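Dihydropteroate synthase (Mycobacterium smegmatis, PDB 6OMZ) probably catalyses the condensation of para-aminobenzoate with 6-hydroxymethyl-7,8-dihydropterin diphosphate to form 7,8-dihydropteroate, a step of folate biosynthesis. Local coordinates at residues 26-31 and 52-57; 87-92 and 110-115; 194-199 and 207-212. The protein carries 1 engineered substitution. All coordinates share one frame; numbering follows the deposited sequence.

Interaction 1: residues 26-31 and 52-57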
# COMPACT_ATOMS: atom_id res chain seq x y z
N GLY A 26 -7.04 4.52 1.47
CA GLY A 26 -6.92 4.67 2.93
C GLY A 26 -6.76 3.33 3.64
O GLY A 26 -7.43 2.36 3.32
N VAL A 27 -5.89 3.32 4.65
CA VAL A 27 -5.47 2.09 5.32
C VAL A 27 -6.34 1.85 6.55
O VAL A 27 -6.48 2.73 7.40
CB VAL A 27 -3.99 2.16 5.73
CG1 VAL A 27 -3.59 0.94 6.58
CG2 VAL A 27 -3.11 2.24 4.51
N VAL A 28 -6.89 0.64 6.66
CA VAL A 28 -7.54 0.17 7.88
C VAL A 28 -6.86 -1.15 8.25
O VAL A 28 -7.05 -2.16 7.57
CB VAL A 28 -9.05 -0.03 7.71
CG1 VAL A 28 -9.67 -0.64 8.97
CG2 VAL A 28 -9.73 1.31 7.37
N ASN A 29 -6.05 -1.14 9.30
CA ASN A 29 -5.47 -2.38 9.82
C ASN A 29 -6.25 -2.76 11.07
O ASN A 29 -6.23 -2.03 12.07
CB ASN A 29 -3.97 -2.24 10.11
CG ASN A 29 -3.33 -3.58 10.42
OD1 ASN A 29 -3.57 -4.15 11.49
ND2 ASN A 29 -2.53 -4.09 9.49
N VAL A 30 -6.96 -3.88 10.99
CA VAL A 30 -7.88 -4.28 12.05
C VAL A 30 -7.12 -4.56 13.33
O VAL A 30 -7.59 -4.25 14.43
CB VAL A 30 -8.70 -5.51 11.62
CG1 VAL A 30 -9.71 -5.88 12.71
CG2 VAL A 30 -9.40 -5.24 10.31
N THR A 31 -5.93 -5.16 13.20
CA THR A 31 -5.14 -5.48 14.38
C THR A 31 -4.64 -4.21 15.05
O THR A 31 -4.73 -4.05 16.27
CB THR A 31 -3.99 -6.40 13.99
OG1 THR A 31 -4.51 -7.69 13.64
CG2 THR A 31 -3.02 -6.55 15.15
N LEU A 52 -15.34 3.68 7.19
CA LEU A 52 -16.39 4.62 6.80
C LEU A 52 -15.91 6.06 6.89
O LEU A 52 -16.26 6.90 6.04
CB LEU A 52 -17.62 4.41 7.69
CG LEU A 52 -18.38 3.09 7.54
CD1 LEU A 52 -19.51 3.04 8.55
CD2 LEU A 52 -18.92 2.96 6.12
N ALA A 53 -15.11 6.38 7.91
CA ALA A 53 -14.61 7.74 8.08
C ALA A 53 -13.61 8.10 6.98
O ALA A 53 -13.55 9.26 6.54
CB ALA A 53 -13.96 7.89 9.45
N LEU A 54 -12.79 7.14 6.56
CA LEU A 54 -11.85 7.39 5.48
C LEU A 54 -12.57 7.59 4.16
O LEU A 54 -12.16 8.43 3.34
CB LEU A 54 -10.85 6.24 5.37
CG LEU A 54 -9.98 5.99 6.61
CD1 LEU A 54 -8.97 4.89 6.29
CD2 LEU A 54 -9.26 7.28 7.03
N VAL A 55 -13.65 6.85 3.93
CA VAL A 55 -14.45 7.06 2.72
C VAL A 55 -15.09 8.45 2.75
O VAL A 55 -15.09 9.18 1.75
CB VAL A 55 -15.50 5.95 2.56
CG1 VAL A 55 -16.49 6.30 1.45
CG2 VAL A 55 -14.83 4.61 2.26
N ALA A 56 -15.64 8.84 3.90
CA ALA A 56 -16.25 10.15 4.02
C ALA A 56 -15.23 11.28 3.82
O ALA A 56 -15.61 12.39 3.40
CB ALA A 56 -16.93 10.29 5.39
N ALA A 57 -13.96 11.01 4.11
CA ALA A 57 -12.88 11.96 3.91
C ALA A 57 -12.31 11.95 2.49
O ALA A 57 -11.39 12.71 2.20
CB ALA A 57 -11.75 11.69 4.92
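Leu54 reaches down from helix 44-56 onto Gly26, Val27 and Val28 of strand 23-29. This is packing of a strand against an outer helix in the TIM barrel of a pterin-binding enzyme. The local axes run almost exactly antiparallel, at 175° and 8.9 Å apart, as expected where a helix returns over the strand that precedes it. The Leu54 side chain projects toward the strand. Its chi2 of -175° stretches CD1 away from CA, and this one methyl does all the close touching. It lies over the backbone, with the Gly26 carbonyl carbon C 3.8 Å from Leu54 CD1. Since Gly26 has no side chain, the methyl can settle directly on the main chain there. Val28 also projects toward the helix, and the two side chains meet at a slant. Val28 CG1 is anti to the backbone N (chi1 175°). Val28 CG2, beside the backbone N, is the branch that meets Leu54 CD1, at 3.8 Å. Val27 points the opposite way, into the barrel, where it approaches the bound pterin ligand and packs on His271. Ile62 of the neighbouring strand touches both Val28 and Leu54. The Leu54 methyl comes nearest to a main-chain oxygen, with Val27 O 3.5 Å from Leu54 CD1.

Interaction 2: residues 87-92 and 110-115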
# COMPACT_ATOMS: atom_id res chain seq x y z
N PRO A 87 -14.80 -9.98 8.74
CA PRO A 87 -16.00 -9.25 9.20
C PRO A 87 -15.97 -7.78 8.81
O PRO A 87 -17.02 -7.19 8.52
CB PRO A 87 -15.97 -9.42 10.72
CG PRO A 87 -15.08 -10.61 10.97
CD PRO A 87 -14.07 -10.58 9.87
N VAL A 88 -14.78 -7.18 8.84
CA VAL A 88 -14.64 -5.78 8.47
C VAL A 88 -14.91 -5.60 6.98
O VAL A 88 -15.63 -4.69 6.57
CB VAL A 88 -13.23 -5.28 8.85
CG1 VAL A 88 -12.99 -3.86 8.33
CG2 VAL A 88 -13.03 -5.35 10.36
N ILE A 89 -14.34 -6.48 6.17
CA ILE A 89 -14.53 -6.40 4.72
C ILE A 89 -15.99 -6.61 4.37
O ILE A 89 -16.54 -5.93 3.50
CB ILE A 89 -13.61 -7.41 4.01
CG1 ILE A 89 -12.14 -7.03 4.24
CG2 ILE A 89 -13.92 -7.48 2.51
CD1 ILE A 89 -11.15 -8.14 3.82
N ARG A 90 -16.65 -7.57 5.03
CA ARG A 90 -18.06 -7.83 4.73
C ARG A 90 -18.92 -6.60 4.98
O ARG A 90 -19.79 -6.25 4.15
CB ARG A 90 -18.58 -9.02 5.55
CG ARG A 90 -18.36 -10.38 4.89
CD ARG A 90 -19.15 -11.48 5.61
NE ARG A 90 -18.64 -11.71 6.96
CZ ARG A 90 -17.66 -12.56 7.26
NH1 ARG A 90 -17.06 -13.26 6.30
NH2 ARG A 90 -17.26 -12.71 8.52
N GLU A 91 -18.71 -5.91 6.10
CA GLU A 91 -19.56 -4.76 6.41
C GLU A 91 -19.27 -3.57 5.49
O GLU A 91 -20.19 -2.85 5.08
CB GLU A 91 -19.42 -4.38 7.88
CG GLU A 91 -19.76 -5.54 8.80
CD GLU A 91 -19.88 -5.13 10.26
OE1 GLU A 91 -20.27 -3.98 10.53
OE2 GLU A 91 -19.59 -5.98 11.13
N LEU A 92 -17.99 -3.35 5.15
CA LEU A 92 -17.67 -2.23 4.27
C LEU A 92 -18.12 -2.50 2.84
O LEU A 92 -18.59 -1.59 2.14
CB LEU A 92 -16.16 -1.95 4.31
CG LEU A 92 -15.60 -1.43 5.64
CD1 LEU A 92 -14.08 -1.30 5.57
CD2 LEU A 92 -16.23 -0.08 6.03
N ARG A 110 -8.05 -15.30 -0.62
CA ARG A 110 -9.26 -15.96 -1.10
C ARG A 110 -10.43 -15.69 -0.17
O ARG A 110 -11.53 -15.36 -0.63
CB ARG A 110 -9.01 -17.46 -1.26
CG ARG A 110 -10.10 -18.17 -2.04
CD ARG A 110 -9.65 -19.55 -2.51
NE ARG A 110 -9.25 -20.40 -1.39
CZ ARG A 110 -8.08 -21.02 -1.31
NH1 ARG A 110 -7.18 -20.89 -2.29
NH2 ARG A 110 -7.81 -21.78 -0.26
N ALA A 111 -10.22 -15.80 1.15
CA ALA A 111 -11.30 -15.53 2.10
C ALA A 111 -11.74 -14.07 2.04
O ALA A 111 -12.94 -13.77 2.15
CB ALA A 111 -10.85 -15.89 3.52
N ALA A 112 -10.80 -13.15 1.87
CA ALA A 112 -11.15 -11.73 1.77
C ALA A 112 -11.96 -11.45 0.52
O ALA A 112 -12.89 -10.64 0.55
CB ALA A 112 -9.88 -10.88 1.79
N LEU A 113 -11.61 -12.09 -0.60
CA LEU A 113 -12.39 -11.94 -1.83
C LEU A 113 -13.80 -12.48 -1.65
O LEU A 113 -14.78 -11.87 -2.11
CB LEU A 113 -11.69 -12.65 -2.99
CG LEU A 113 -10.36 -12.04 -3.42
CD1 LEU A 113 -9.63 -12.88 -4.45
CD2 LEU A 113 -10.59 -10.63 -3.97
N GLU A 114 -13.94 -13.65 -1.00
CA GLU A 114 -15.26 -14.15 -0.67
C GLU A 114 -16.05 -13.12 0.13
O GLU A 114 -17.28 -13.02 -0.01
CB GLU A 114 -15.17 -15.45 0.13
CG GLU A 114 -14.51 -16.61 -0.58
CD GLU A 114 -14.41 -17.83 0.32
OE1 GLU A 114 -15.46 -18.33 0.76
OE2 GLU A 114 -13.27 -18.28 0.61
N ALA A 115 -15.37 -12.37 1.00
CA ALA A 115 -16.06 -11.41 1.86
C ALA A 115 -16.38 -10.10 1.16
O ALA A 115 -17.08 -9.26 1.75
CB ALA A 115 -15.22 -11.11 3.10
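Ile89 of helix 78-93 lies against Ala112 of helix 106-114 and Ala115 just along the chain. From CB outward, each branch has its own partner. Ile89 CB is 4.1 Å from Ala115 CB. Ile89 CG2 goes to the same residue, lying 3.7 Å from Ala115 O and touching its methyl as well. The other branch leaves CG1 anti to the carbonyl carbon (chi1 -65°) and runs on extended. Its tip, Ile89 CD1, meets Ala112 CB at 3.6 Å. One isoleucine thus spans two alanines three residues apart. The small alanine side chains let the backbones come close: Arg90 CA and Ala115 CA are only 5.0 Å apart. Arg90 adds a CA-H...O contact, with its CA 3.4 Å from Ala115 O and an angle of 146° at the hydrogen. The aliphatic root of Arg90 flanks the Ala115 methyl, Arg90 CG to Ala115 CB 3.7 Å, before the chain bends at chi3. Arg90 is exposed to solvent. On the inner side, Ile89 rests on Ile99 and Ile101 of strand 98-102 and on Val64 of strand 61-65. Ala112 also touches Ile101, so these two successive outer helices of the barrel close over the strand that links them.

Interaction 3: residues 194-199 and 207-212. With PMM (pterin-6-yl-methyl-monophosphate), chain D.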
# COMPACT_ATOMS: atom_id res chain seq x y z
N PRO A 194 6.78 0.45 -5.77
CA PRO A 194 8.22 0.31 -5.50
C PRO A 194 8.56 -0.16 -4.08
O PRO A 194 9.74 -0.42 -3.81
CB PRO A 194 8.76 1.73 -5.75
CG PRO A 194 7.58 2.64 -5.43
CD PRO A 194 6.36 1.86 -5.91
N GLY A 195 7.59 -0.24 -3.18
CA GLY A 195 7.85 -0.75 -1.84
C GLY A 195 8.81 0.12 -1.05
O GLY A 195 9.83 -0.37 -0.56
N LEU A 196 8.49 1.41 -0.92
CA LEU A 196 9.39 2.33 -0.23
C LEU A 196 9.68 1.85 1.19
O LEU A 196 8.77 1.42 1.91
CB LEU A 196 8.78 3.74 -0.20
CG LEU A 196 8.38 4.36 -1.54
CD1 LEU A 196 7.69 5.71 -1.31
CD2 LEU A 196 9.61 4.53 -2.42
N GLY A 197 10.95 1.88 1.59
CA GLY A 197 11.34 1.51 2.93
C GLY A 197 11.50 0.02 3.19
O GLY A 197 12.08 -0.35 4.21
N PHE A 198 10.99 -0.84 2.31
CA PHE A 198 11.09 -2.28 2.50
C PHE A 198 12.46 -2.75 2.02
O PHE A 198 12.69 -2.90 0.82
CB PHE A 198 9.97 -3.00 1.76
CG PHE A 198 8.63 -2.92 2.45
CD1 PHE A 198 7.80 -1.82 2.25
CD2 PHE A 198 8.19 -3.96 3.26
CE1 PHE A 198 6.56 -1.76 2.86
CE2 PHE A 198 6.94 -3.91 3.87
CZ PHE A 198 6.13 -2.80 3.67
N ALA A 199 13.38 -2.98 2.96
CA ALA A 199 14.78 -3.32 2.66
C ALA A 199 15.39 -2.27 1.74
O ALA A 199 16.12 -2.58 0.81
CB ALA A 199 14.92 -4.72 2.07
N ALA A 207 15.58 8.26 -4.61
CA ALA A 207 15.89 7.95 -6.00
C ALA A 207 14.70 7.29 -6.69
O ALA A 207 14.39 7.62 -7.84
CB ALA A 207 17.13 7.05 -6.10
N LEU A 208 13.99 6.39 -5.99
CA LEU A 208 12.83 5.74 -6.60
C LEU A 208 11.71 6.73 -6.87
O LEU A 208 11.03 6.64 -7.89
CB LEU A 208 12.32 4.62 -5.69
CG LEU A 208 13.26 3.41 -5.67
CD1 LEU A 208 12.97 2.53 -4.45
CD2 LEU A 208 13.10 2.63 -6.97
N LEU A 209 11.52 7.69 -5.96
CA LEU A 209 10.47 8.68 -6.14
C LEU A 209 10.82 9.65 -7.24
O LEU A 209 9.98 10.00 -8.07
CB LEU A 209 10.21 9.40 -4.82
CG LEU A 209 9.44 8.54 -3.81
CD1 LEU A 209 9.40 9.29 -2.49
CD2 LEU A 209 8.01 8.28 -4.33
N HIS A 210 12.08 10.09 -7.30
CA HIS A 210 12.47 10.94 -8.42
C HIS A 210 12.30 10.21 -9.74
O HIS A 210 11.99 10.84 -10.77
CB HIS A 210 13.91 11.41 -8.28
CG HIS A 210 14.33 12.33 -9.39
ND1 HIS A 210 14.97 11.87 -10.53
CD2 HIS A 210 14.15 13.66 -9.56
CE1 HIS A 210 15.19 12.89 -11.34
NE2 HIS A 210 14.71 13.99 -10.78
N ALA A 211 12.50 8.90 -9.74
CA ALA A 211 12.35 8.09 -10.95
C ALA A 211 10.94 7.57 -11.14
O ALA A 211 10.72 6.72 -12.00
CB ALA A 211 13.34 6.92 -10.93
N LEU A 212 9.97 8.07 -10.36
CA LEU A 212 8.59 7.65 -10.54
C LEU A 212 8.11 7.76 -11.99
O LEU A 212 7.46 6.81 -12.46
CB LEU A 212 7.68 8.44 -9.58
CG LEU A 212 6.19 8.09 -9.55
CD1 LEU A 212 5.98 6.59 -9.34
CD2 LEU A 212 5.47 8.91 -8.47
N5 PMM D . 3.27 -0.48 3.30
C6 PMM D . 2.81 -1.23 4.32
C7 PMM D . 1.82 -2.17 4.10
N8 PMM D . 1.28 -2.44 2.91
N1 PMM D . 1.24 -2.04 0.68
C2 PMM D . 1.70 -1.39 -0.39
N2 PMM D . 1.25 -1.71 -1.60
N3 PMM D . 2.65 -0.41 -0.31
C4 PMM D . 3.25 0.02 0.85
O4 PMM D . 4.08 0.92 0.83
C4A PMM D . 2.79 -0.69 2.06
C8A PMM D . 1.77 -1.71 1.91
C9 PMM D . 3.49 -1.06 5.64
O10 PMM D . 3.17 0.24 6.20
PA PMM D . 1.96 0.60 7.23
O1P PMM D . 2.06 2.07 7.43
O2P PMM D . 0.63 0.20 6.59
O3P PMM D . 2.16 -0.19 8.52
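Leu196 packs against Leu208 and Leu209 of helix 202-210 from within a tight turn whose last residue, Phe198, reaches the bound pterin. The turn is type II, running from Gly195 to Phe198, and is closed by a backbone bond from Phe198 N to Gly195 O of 3.1 Å. Gly197 takes the positive phi this turn needs at its third position. The first bond of Leu196 runs past the helix rather than at it, but its two methyls turn in to meet it. Leu196 CD1 sits 4.0 Å from Leu209 CD2, with the two side chains at about a right angle. Leu196 CD2 lies 4.2 Å from Leu208 CB. Pro194 completes the apolar patch more loosely, Pro194 CB being 4.5 Å from Leu208 CD1.

The Phe198 ring presents its edge to the pterin. Phe198 CE1 is 3.6 Å from PMM N5, which lies near the plane of the phenyl ring, and Phe198 CZ is 3.7 Å from PMM C9. The edge points at the pterin face, and the two ring planes stand close to perpendicular. Trp148 meets the Phe198 ring as well. The backbone of the turn probably helps to position two ligand-binding side chains. Gly195 N holds Asp193 OD1, while OD2 of the same carboxylate binds PMM. Leu196 O holds Lys229 NZ, which bonds PMM too.

The loop follows strand 190-193 and leads into helix 202-210. Val224 of strand 223-224 touches both Leu196 and Leu209, and Val169 of helix 165-182 packs on Leu208.

In the fold
The three contacts follow one another along the chain and belong to one TIM barrel. Interactions 1 and 2 are neighbours, with centres 15 Å apart. They touch through Val30 CG2 and Val88 CG2, 3.6 Å apart, and through Leu52 and Leu92. Helices 44-56, 78-93 and 106-114 thus form a continuous stretch of the outer layer. Interaction 3 lies across the centre of the chain, 24 Å from interaction 1 and 30 Å from interaction 2 between centres. Interactions 1 and 3 both come close to the pterin, through Val27 and Phe198, whereas in interaction 2 the side chain of Ile89 is about 14 Å from the ligand.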